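Local coordinates for envelope glycoprotein (Bourbon virus, PDB 5ZKX) that probably drives fusion of the viral envelope with the host-cell membrane, as a class III fusion protein related to baculovirus gp64, at residues Gly47-Trp52 with Trp112-Lys117. Residues are numbered along the deposited sequence; the frame is centred on the assembly and turned at random.
Sequences GYRAYW and WKMDNK
Tyr51 presents one face of its ring to Trp112, whose six-membered ring comes in edge first: a T-shaped pair with centroids 5.1 Å apart and planes at 65°. Trp112 CH2 lies over that face, displaced toward the rim, 3.9 Å from Tyr51 CZ at the hydroxyl-bearing end. A flat aromatic ring suits position 51, offering a broad face to the indole edge. A second face, that of the Arg49 guanidinium, receives Met114, whose SD sits 4.1 Å above the plane, again off-centre. Here the closest approach belongs to a methylene, Met114 CG, at 3.4 Å from Arg49 NH1. An unbranched, polarisable thioether suits this place, since it can lie over the planar cation without competing for its N-H groups. Those are spoken for at other positions: NE donates to the carbonyl oxygen of Lys75, and NH1 reaches Tyr92 O and makes a salt bridge with Glu81. These partners hold the guanidinium in place and probably offset its charge in a buried setting. An extended start to the chain, CG anti to the backbone N (chi1 174°), carries Arg49 out from the strand before a bend at chi3 turns its head group. Arg49 and Tyr51, two positions apart on strand 44-58, use the same sheet face to receive the loop that leads into strand 116-118. That short strand pairs antiparallel with strand 91-93, and Asp115 and Asn116 form a classic beta bulge opposite Thr93. No hydrogen bond joins the two segments; the contact rests on the ring pair and on Met114 packed against the guanidinium. Trp141, on the neighbouring strand 134-148, extends the aromatic cluster, meeting Trp112 edge-to-face and packing against both Tyr51 and Met114. Trp112 combines a broad apolar ring with a polar NE1, hydrogen-bonded to Ile107 O.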
loop_
_atom_site.group_PDB
_atom_site.type_symbol
_atom_site.label_atom_id
_atom_site.label_comp_id
_atom_site.label_asym_id
_atom_site.label_seq_id
_atom_site.Cartn_x
_atom_site.Cartn_y
_atom_site.Cartn_z
ATOM N N GLY A 47 3.302 -30.632 1.564
ATOM C CA GLY A 47 4.251 -31.503 2.235
ATOM C C GLY A 47 5.527 -31.627 1.440
ATOM O O GLY A 47 5.502 -31.777 0.219
ATOM N N TYR A 48 6.651 -31.552 2.141
ATOM C CA TYR A 48 7.947 -31.751 1.518
ATOM C C TYR A 48 8.694 -32.871 2.227
ATOM O O TYR A 48 8.434 -33.180 3.392
ATOM C CB TYR A 48 8.784 -30.462 1.519
ATOM C CG TYR A 48 9.260 -29.993 2.873
ATOM C CD1 TYR A 48 10.486 -30.400 3.381
ATOM C CD2 TYR A 48 8.500 -29.114 3.630
ATOM C CE1 TYR A 48 10.930 -29.963 4.610
ATOM C CE2 TYR A 48 8.939 -28.668 4.861
ATOM C CZ TYR A 48 10.153 -29.096 5.346
ATOM O OH TYR A 48 10.597 -28.656 6.570
ATOM N N ARG A 49 9.619 -33.484 1.495
ATOM C CA ARG A 49 10.463 -34.532 2.041
ATOM C C ARG A 49 11.685 -34.685 1.152
ATOM O O ARG A 49 11.576 -34.642 -0.075
ATOM C CB ARG A 49 9.720 -35.868 2.148
ATOM C CG ARG A 49 10.607 -37.026 2.578
ATOM C CD ARG A 49 9.802 -38.287 2.812
ATOM N NE ARG A 49 9.080 -38.714 1.619
ATOM C CZ ARG A 49 8.072 -39.578 1.637
ATOM N NH1 ARG A 49 7.674 -40.099 2.789
ATOM N NH2 ARG A 49 7.462 -39.919 0.510
ATOM N N ALA A 50 12.843 -34.857 1.782
ATOM C CA ALA A 50 14.082 -35.128 1.069
ATOM C C ALA A 50 15.025 -35.859 2.014
ATOM O O ALA A 50 14.783 -35.951 3.220
ATOM C CB ALA A 50 14.724 -33.842 0.539
ATOM N N TYR A 51 16.111 -36.378 1.449
ATOM C CA TYR A 51 17.137 -37.013 2.257
ATOM C C TYR A 51 18.516 -36.662 1.718
ATOM O O TYR A 51 18.727 -36.580 0.504
ATOM C CB TYR A 51 16.950 -38.542 2.323
ATOM C CG TYR A 51 17.122 -39.301 1.021
ATOM C CD1 TYR A 51 18.378 -39.706 0.590
ATOM C CD2 TYR A 51 16.023 -39.651 0.246
ATOM C CE1 TYR A 51 18.540 -40.410 -0.585
ATOM C CE2 TYR A 51 16.175 -40.360 -0.933
ATOM C CZ TYR A 51 17.438 -40.737 -1.341
ATOM O OH TYR A 51 17.603 -41.440 -2.512
ATOM N N TRP A 52 19.443 -36.437 2.640
ATOM C CA TRP A 52 20.848 -36.268 2.313
ATOM C C TRP A 52 21.554 -37.610 2.466
ATOM O O TRP A 52 21.450 -38.253 3.516
ATOM C CB TRP A 52 21.482 -35.221 3.228
ATOM C CG TRP A 52 22.968 -35.271 3.261
ATOM C CD1 TRP A 52 23.747 -35.879 4.204
ATOM C CD2 TRP A 52 23.866 -34.686 2.312
ATOM N NE1 TRP A 52 25.075 -35.710 3.897
ATOM C CE2 TRP A 52 25.173 -34.980 2.739
ATOM C CE3 TRP A 52 23.689 -33.947 1.138
ATOM C CZ2 TRP A 52 26.298 -34.557 2.038
ATOM C CZ3 TRP A 52 24.808 -33.529 0.443
ATOM C CH2 TRP A 52 26.094 -33.835 0.895
ATOM N N TRP A 112 13.723 -47.726 1.782
ATOM C CA TRP A 112 13.560 -47.760 3.232
ATOM C C TRP A 112 12.117 -47.910 3.698
ATOM O O TRP A 112 11.905 -48.267 4.863
ATOM C CB TRP A 112 14.159 -46.497 3.847
ATOM C CG TRP A 112 15.581 -46.252 3.450
ATOM C CD1 TRP A 112 16.697 -46.703 4.086
ATOM C CD2 TRP A 112 16.039 -45.494 2.323
ATOM N NE1 TRP A 112 17.823 -46.273 3.429
ATOM C CE2 TRP A 112 17.446 -45.530 2.342
ATOM C CE3 TRP A 112 15.397 -44.789 1.302
ATOM C CZ2 TRP A 112 18.224 -44.887 1.379
ATOM C CZ3 TRP A 112 16.168 -44.151 0.348
ATOM C CH2 TRP A 112 17.567 -44.205 0.392
ATOM N N LYS A 113 11.123 -47.643 2.846
ATOM C CA LYS A 113 9.716 -47.807 3.224
ATOM C C LYS A 113 9.379 -46.949 4.449
ATOM O O LYS A 113 9.174 -47.446 5.559
ATOM C CB LYS A 113 9.380 -49.285 3.472
ATOM C CG LYS A 113 8.530 -49.925 2.388
ATOM C CD LYS A 113 9.136 -49.721 1.009
ATOM C CE LYS A 113 8.335 -50.459 -0.049
ATOM N NZ LYS A 113 8.339 -51.929 0.187
ATOM N N MET A 114 9.370 -45.636 4.209
ATOM C CA MET A 114 9.294 -44.600 5.236
ATOM C C MET A 114 8.373 -44.973 6.388
ATOM O O MET A 114 7.168 -45.160 6.204
ATOM C CB MET A 114 8.804 -43.298 4.598
ATOM C CG MET A 114 9.105 -43.183 3.124
ATOM S SD MET A 114 10.848 -42.846 2.870
ATOM C CE MET A 114 10.930 -42.771 1.078
ATOM N N ASP A 115 8.946 -45.050 7.591
ATOM C CA ASP A 115 8.181 -45.373 8.784
ATOM C C ASP A 115 8.603 -44.567 10.002
ATOM O O ASP A 115 8.070 -44.806 11.092
ATOM C CB ASP A 115 8.291 -46.875 9.102
ATOM C CG ASP A 115 9.727 -47.372 9.089
ATOM O OD1 ASP A 115 10.650 -46.538 8.964
ATOM O OD2 ASP A 115 9.931 -48.599 9.197
ATOM N N ASN A 116 9.541 -43.633 9.864
ATOM C CA ASN A 116 9.917 -42.748 10.957
ATOM C C ASN A 116 8.994 -41.537 10.934
ATOM O O ASN A 116 8.958 -40.798 9.944
ATOM C CB ASN A 116 11.379 -42.320 10.846
ATOM C CG ASN A 116 12.339 -43.481 11.002
ATOM O OD1 ASN A 116 12.092 -44.575 10.500
ATOM N ND2 ASN A 116 13.439 -43.251 11.706
ATOM N N LYS A 117 8.247 -41.345 12.014
ATOM C CA LYS A 117 7.257 -40.283 12.106
ATOM C C LYS A 117 7.856 -39.086 12.830
ATOM O O LYS A 117 8.509 -39.242 13.869
ATOM C CB LYS A 117 6.002 -40.777 12.829
ATOM C CG LYS A 117 5.367 -39.783 13.787
ATOM C CD LYS A 117 4.593 -40.503 14.876
ATOM C CE LYS A 117 3.358 -41.189 14.312
ATOM N NZ LYS A 117 2.555 -41.849 15.380
#